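Local structure of Thiol:disulfide interchange protein, thioredoxin family protein (Chlorobaculum tepidum, 3OR5) at residues S51-P54 and D55-V59; G112-G116 and I117-F121. The protein probably works as a thioredoxin-fold oxidoreductase of the TlpA-like family, exchanging thiols and disulfides, perhaps in the biogenesis of c-type cytochromes. All coordinates share one frame; numbering follows the deposited sequence.

Contact 1 of 2, residues S51-P54 and D55-V59; sequences SEIP and DMVQV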
ATOM      1  N   SER A  51     -10.743  -9.701  -2.834  1.00 15.39           N
ATOM      2  CA  SER A  51     -10.090 -10.999  -2.787  1.00 16.81           C
ATOM      3  C   SER A  51      -8.725 -10.893  -2.100  1.00 18.28           C
ATOM      4  O   SER A  51      -8.317 -11.751  -1.255  1.00 21.01           O
ATOM      5  CB  SER A  51      -9.888 -11.499  -4.222  1.00 19.26           C
ATOM      6  OG  SER A  51      -9.430 -12.842  -4.096  1.00 26.33           O
ATOM      7  N   GLU A  52      -8.045  -9.809  -2.374  1.00 14.21           N
ATOM      8  CA  GLU A  52      -6.669  -9.727  -1.905  1.00 15.20           C
ATOM      9  C   GLU A  52      -6.494  -9.094  -0.544  1.00 15.16           C
ATOM     10  O   GLU A  52      -5.471  -9.426   0.173  1.00 14.59           O
ATOM     11  CB  GLU A  52      -5.709  -9.170  -2.899  1.00 19.46           C
ATOM     12  CG  GLU A  52      -5.865  -7.799  -3.225  1.00 23.82           C
ATOM     13  CD  GLU A  52      -4.709  -7.304  -4.156  1.00 32.16           C
ATOM     14  OE1 GLU A  52      -4.155  -8.095  -4.981  1.00 34.23           O
ATOM     15  OE2 GLU A  52      -4.347  -6.124  -4.022  1.00 21.23           O
ATOM     16  N   ILE A  53      -7.389  -8.159  -0.188  1.00 13.43           N
ATOM     17  CA  ILE A  53      -7.147  -7.466   1.110  1.00 14.08           C
ATOM     18  C   ILE A  53      -7.110  -8.422   2.316  1.00 14.32           C
ATOM     19  O   ILE A  53      -6.273  -8.205   3.196  1.00 13.67           O
ATOM     20  CB  ILE A  53      -8.101  -6.303   1.280  1.00 15.53           C
ATOM     21  CG1 ILE A  53      -7.575  -5.157   0.369  1.00 15.69           C
ATOM     22  CG2 ILE A  53      -8.160  -5.842   2.806  1.00 17.50           C
ATOM     23  CD1 ILE A  53      -8.555  -4.024   0.188  1.00 20.97           C
ATOM     24  N   PRO A  54      -7.926  -9.452   2.402  1.00 14.28           N
ATOM     25  CA  PRO A  54      -7.765 -10.384   3.547  1.00 14.50           C
ATOM     26  C   PRO A  54      -6.408 -11.083   3.586  1.00 15.35           C
ATOM     27  O   PRO A  54      -5.874 -11.364   4.699  1.00 14.65           O
ATOM     28  CB  PRO A  54      -8.908 -11.383   3.386  1.00 16.26           C
ATOM     29  CG  PRO A  54      -9.965 -10.548   2.663  1.00 16.45           C
ATOM     30  CD  PRO A  54      -9.233  -9.637   1.699  1.00 14.79           C
ATOM     31  N   ASP A  55      -5.790 -11.352   2.437  1.00 13.89           N
ATOM     32  CA  ASP A  55      -4.444 -11.963   2.414  1.00 13.82           C
ATOM     33  C   ASP A  55      -3.448 -10.899   2.876  1.00 12.90           C
ATOM     34  O   ASP A  55      -2.508 -11.246   3.538  1.00 14.05           O
ATOM     35  CB  ASP A  55      -4.087 -12.422   0.994  1.00 15.86           C
ATOM     36  CG  ASP A  55      -4.957 -13.671   0.576  1.00 19.33           C
ATOM     37  OD1 ASP A  55      -5.444 -14.385   1.455  1.00 21.96           O
ATOM     38  OD2 ASP A  55      -5.099 -13.963  -0.625  1.00 22.21           O
HETATM   39  N   MSE A  56      -3.641  -9.654   2.465  1.00 12.39           N
HETATM   40  CA  MSE A  56      -2.770  -8.554   2.886  1.00 11.18           C
HETATM   41  C   MSE A  56      -2.814  -8.468   4.419  1.00 11.72           C
HETATM   42  O   MSE A  56      -1.768  -8.262   5.040  1.00 13.14           O
HETATM   43  CB  MSE A  56      -3.164  -7.206   2.282  1.00 13.61           C
HETATM   44  CG  MSE A  56      -2.797  -7.247   0.817  1.00 12.01           C
HETATM   45 SE   MSE A  56      -3.504  -5.600  -0.056  1.00 28.76          SE
HETATM   46  CE  MSE A  56      -2.850  -4.344   1.098  1.00 23.85           C
ATOM     47  N   VAL A  57      -4.030  -8.582   4.948  1.00  9.52           N
ATOM     48  CA  VAL A  57      -4.175  -8.435   6.456  1.00 10.88           C
ATOM     49  C   VAL A  57      -3.388  -9.601   7.099  1.00 11.67           C
ATOM     50  O   VAL A  57      -2.680  -9.386   8.109  1.00 11.98           O
ATOM     51  CB  VAL A  57      -5.665  -8.482   6.831  1.00 12.59           C
ATOM     52  CG1 VAL A  57      -5.835  -8.623   8.369  1.00 14.70           C
ATOM     53  CG2 VAL A  57      -6.306  -7.165   6.405  1.00 13.40           C
ATOM     54  N   GLN A  58      -3.488 -10.818   6.565  1.00 12.85           N
ATOM     55  CA  GLN A  58      -2.700 -11.884   7.165  1.00 12.87           C
ATOM     56  C   GLN A  58      -1.186 -11.654   7.068  1.00 12.92           C
ATOM     57  O   GLN A  58      -0.411 -11.949   8.017  1.00 13.86           O
ATOM     58  CB  GLN A  58      -3.031 -13.249   6.548  1.00 14.00           C
ATOM     59  CG  GLN A  58      -2.576 -14.378   7.478  1.00 22.08           C
ATOM     60  CD  GLN A  58      -3.299 -14.400   8.829  1.00 28.77           C
ATOM     61  OE1 GLN A  58      -4.533 -14.432   8.881  1.00 31.39           O
ATOM     62  NE2 GLN A  58      -2.532 -14.328   9.933  1.00 33.15           N
ATOM     63  N   VAL A  59      -0.730 -11.202   5.897  1.00 10.72           N
ATOM     64  CA  VAL A  59       0.690 -10.896   5.740  1.00 10.21           C
ATOM     65  C   VAL A  59       1.141  -9.760   6.717  1.00 11.27           C
ATOM     66  O   VAL A  59       2.263  -9.786   7.308  1.00 12.05           O
ATOM     67  CB  VAL A  59       1.000 -10.521   4.246  1.00 10.20           C
ATOM     68  CG1 VAL A  59       2.453 -10.024   4.088  1.00 11.60           C
ATOM     69  CG2 VAL A  59       0.755 -11.799   3.378  1.00 12.78           C
TER
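Asp55 N makes a weak bond, bent to 121° at the hydrogen, to Glu52 O, while its CB lies 3.4 Å from that same oxygen. Met56, a selenomethionine, gives Glu52 O its main bond from N at 2.9 Å, and the two donors share one acceptor on helix 47-63 of the thioredoxin fold, just beyond the CxxC-type helix start. The Met56 side chain runs back toward the preceding turn: CG sits beside the backbone N, anti to the carbonyl carbon (chi1 -72°), and an extended chi2 brings SE to 4.1 Å from both Ile53 CG1 and Glu52 OE2, which lie on adjacent flanks of it. Val57 N binds Ile53 O at 2.9 Å, and its CG2 meets Ile53 CG2 at 4.3 Å; Ile53 also packs on Tyr85 and Tyr93. Gln58 N reaches Pro54 O at 3.1 Å, tilted 31° from the carbonyl plane. Proline has no N-H to offer the turn before, and the helix kinks there, yet its carbonyl still accepts from the next turn. The chemistry is therefore divided: backbone bonds carry the helix past the kink, while the buried carboxyl group of Glu52 meets the thioether position of Met56 by packing alone.

Contact 2 of 2, residues G112-G116 and I117-F121; sequences GGITG and IPTSF
Thr119 OG1 joins two partners: it donates to Gly116 O at 2.7 Å and accepts from water 1 at 2.8 Å. This is the cis-proline loop of the thioredoxin fold, in which the peptide bond before Pro118 is cis and the chain turns into strand 119-123. The hydroxyl approaches Gly116 O from above the carbonyl plane, 49° out of it, with a C=O...OG1 angle of 130°. A chi1 of -69° puts OG1 beside its own backbone N and turns it back to the loop. Water 1 also accepts from Thr115 N at 2.9 Å, so hydroxyl and water together tie two loop residues to the first residue of the strand. Next to this polar bridge lies Ile114, whose two branches divide the work. CG2 rests 4.0 Å from Thr119 OG1, and CD1 meets the edge of the Phe121 ring near its plane, 3.8 Å from CE2. Replacing Ile114 with alanine would probably open a gap at that ring edge and strip the apolar cover from one flank of the threonine hydroxyl. Phe106 meets the same ring. Ile117 leads the other way, toward Cys46 of the probable redox pair, and Pro118 packs on Cys49. Along the isoleucine branch that reaches the ring, Ile114 CG1 itself comes to 4.0 Å from Phe121 CZ.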
ATOM      1  N   GLY A 112       1.117   6.251 -17.965  1.00 17.04           N
ATOM      2  CA  GLY A 112      -0.335   6.398 -17.986  1.00 17.96           C
ATOM      3  C   GLY A 112      -0.884   6.769 -16.629  1.00 19.19           C
ATOM      4  O   GLY A 112      -2.046   7.214 -16.521  1.00 19.89           O
ATOM      5  N   GLY A 113      -0.048   6.679 -15.580  1.00 19.14           N
ATOM      6  CA  GLY A 113      -0.543   6.927 -14.205  1.00 18.97           C
ATOM      7  C   GLY A 113      -1.321   5.718 -13.708  1.00 19.60           C
ATOM      8  O   GLY A 113      -1.399   4.687 -14.353  1.00 20.30           O
ATOM      9  N   ILE A 114      -1.936   5.887 -12.516  1.00 19.12           N
ATOM     10  CA  ILE A 114      -2.779   4.816 -11.934  1.00 19.90           C
ATOM     11  C   ILE A 114      -4.167   4.757 -12.577  1.00 21.67           C
ATOM     12  O   ILE A 114      -4.979   5.688 -12.361  1.00 26.32           O
ATOM     13  CB  ILE A 114      -2.923   5.102 -10.399  1.00 19.95           C
ATOM     14  CG1 ILE A 114      -1.532   5.155  -9.767  1.00 19.06           C
ATOM     15  CG2 ILE A 114      -3.772   3.971  -9.774  1.00 22.05           C
ATOM     16  CD1 ILE A 114      -1.390   5.651  -8.327  1.00 19.38           C
ATOM     17  N   THR A 115      -4.430   3.689 -13.321  1.00 22.75           N
ATOM     18  CA  THR A 115      -5.670   3.540 -14.142  1.00 25.44           C
ATOM     19  C   THR A 115      -6.417   2.206 -13.911  1.00 26.25           C
ATOM     20  O   THR A 115      -7.441   1.926 -14.597  1.00 28.04           O
ATOM     21  CB  THR A 115      -5.339   3.566 -15.636  1.00 25.84           C
ATOM     22  OG1 THR A 115      -4.408   2.521 -15.929  1.00 28.20           O
ATOM     23  CG2 THR A 115      -4.798   4.938 -16.060  1.00 25.69           C
ATOM     24  N   GLY A 116      -5.892   1.352 -13.047  1.00 22.33           N
ATOM     25  CA  GLY A 116      -6.569   0.126 -12.721  1.00 21.82           C
ATOM     26  C   GLY A 116      -6.466   0.036 -11.230  1.00 19.30           C
ATOM     27  O   GLY A 116      -5.599   0.647 -10.625  1.00 19.75           O
ATOM     28  N   ILE A 117      -7.388  -0.699 -10.653  1.00 17.71           N
ATOM     29  CA  ILE A 117      -7.193  -1.166  -9.269  1.00 17.54           C
ATOM     30  C   ILE A 117      -7.401  -2.627  -9.162  1.00 17.52           C
ATOM     31  O   ILE A 117      -8.250  -3.188  -9.943  1.00 18.12           O
ATOM     32  CB  ILE A 117      -8.078  -0.477  -8.264  1.00 19.40           C
ATOM     33  CG1 ILE A 117      -9.501  -0.421  -8.803  1.00 14.58           C
ATOM     34  CG2 ILE A 117      -7.507   0.866  -7.908  1.00 23.13           C
ATOM     35  CD1 ILE A 117     -10.543   0.138  -7.717  1.00 23.65           C
ATOM     36  N   PRO A 118      -6.710  -3.303  -8.242  1.00 17.21           N
ATOM     37  CA  PRO A 118      -5.720  -2.605  -7.342  1.00 18.27           C
ATOM     38  C   PRO A 118      -4.388  -2.346  -8.058  1.00 17.74           C
ATOM     39  O   PRO A 118      -4.060  -3.078  -9.045  1.00 17.75           O
ATOM     40  CB  PRO A 118      -5.496  -3.669  -6.289  1.00 18.58           C
ATOM     41  CG  PRO A 118      -5.696  -4.973  -7.026  1.00 21.27           C
ATOM     42  CD  PRO A 118      -6.912  -4.687  -7.823  1.00 18.66           C
ATOM     43  N   THR A 119      -3.682  -1.268  -7.687  1.00 15.67           N
ATOM     44  CA  THR A 119      -2.319  -1.032  -8.173  1.00 15.12           C
ATOM     45  C   THR A 119      -1.538  -0.788  -6.881  1.00 13.92           C
ATOM     46  O   THR A 119      -1.958   0.039  -6.051  1.00 13.27           O
ATOM     47  CB  THR A 119      -2.245   0.230  -9.003  1.00 15.17           C
ATOM     48  OG1 THR A 119      -2.959   0.052 -10.289  1.00 18.44           O
ATOM     49  CG2 THR A 119      -0.775   0.520  -9.425  1.00 15.93           C
ATOM     50  N   SER A 120      -0.414  -1.469  -6.772  1.00 13.13           N
ATOM     51  CA  SER A 120       0.362  -1.290  -5.564  1.00 12.89           C
ATOM     52  C   SER A 120       1.800  -1.033  -5.910  1.00 13.27           C
ATOM     53  O   SER A 120       2.296  -1.398  -6.964  1.00 14.37           O
ATOM     54  CB  SER A 120       0.286  -2.558  -4.763  1.00 14.05           C
ATOM     55  OG  SER A 120      -1.072  -2.937  -4.349  1.00 14.97           O
ATOM     56  N   PHE A 121       2.483  -0.380  -4.990  1.00 10.73           N
ATOM     57  CA  PHE A 121       3.930   0.012  -5.192  1.00  9.90           C
ATOM     58  C   PHE A 121       4.730  -0.599  -4.104  1.00  9.99           C
ATOM     59  O   PHE A 121       4.328  -0.528  -2.912  1.00  9.88           O
ATOM     60  CB  PHE A 121       4.037   1.528  -5.158  1.00  9.33           C
ATOM     61  CG  PHE A 121       3.245   2.181  -6.262  1.00 11.44           C
ATOM     62  CD1 PHE A 121       3.832   2.352  -7.480  1.00 13.10           C
ATOM     63  CD2 PHE A 121       1.899   2.516  -6.082  1.00 12.94           C
ATOM     64  CE1 PHE A 121       3.111   2.922  -8.526  1.00 14.28           C
ATOM     65  CE2 PHE A 121       1.134   3.055  -7.160  1.00 13.84           C
ATOM     66  CZ  PHE A 121       1.750   3.262  -8.379  1.00 11.59           C
TER
HETATM   67  O   HOH W   1      -2.751   1.384 -12.726  1.00 23.52           O

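Overall arrangement
The two contacts lie on neighbouring elements of the same thioredoxin fold, their centres about 18 Å apart, and meet where Glu52 OE2 packs on Pro118 CG at 3.5 Å. Contact 1 belongs to the helix of the unit strand 36-42, helix 47-63, strand 68-74; contact 2 leads into strand 119-123, which runs antiparallel to strand 36-42. Both are partly buried: the helix buries Ile53, Met56 and Val57 together with Glu52 and exposes Gln58, whereas the loop passes from exposed glycines to a buried strand. Main-chain bonds dominate residues 51-59; in residues 112-121 a side-chain hydroxyl and a water do that work, beside an isoleucine-phenylalanine apolar contact. Both touch the probable redox pair, through Ile53 and Pro118.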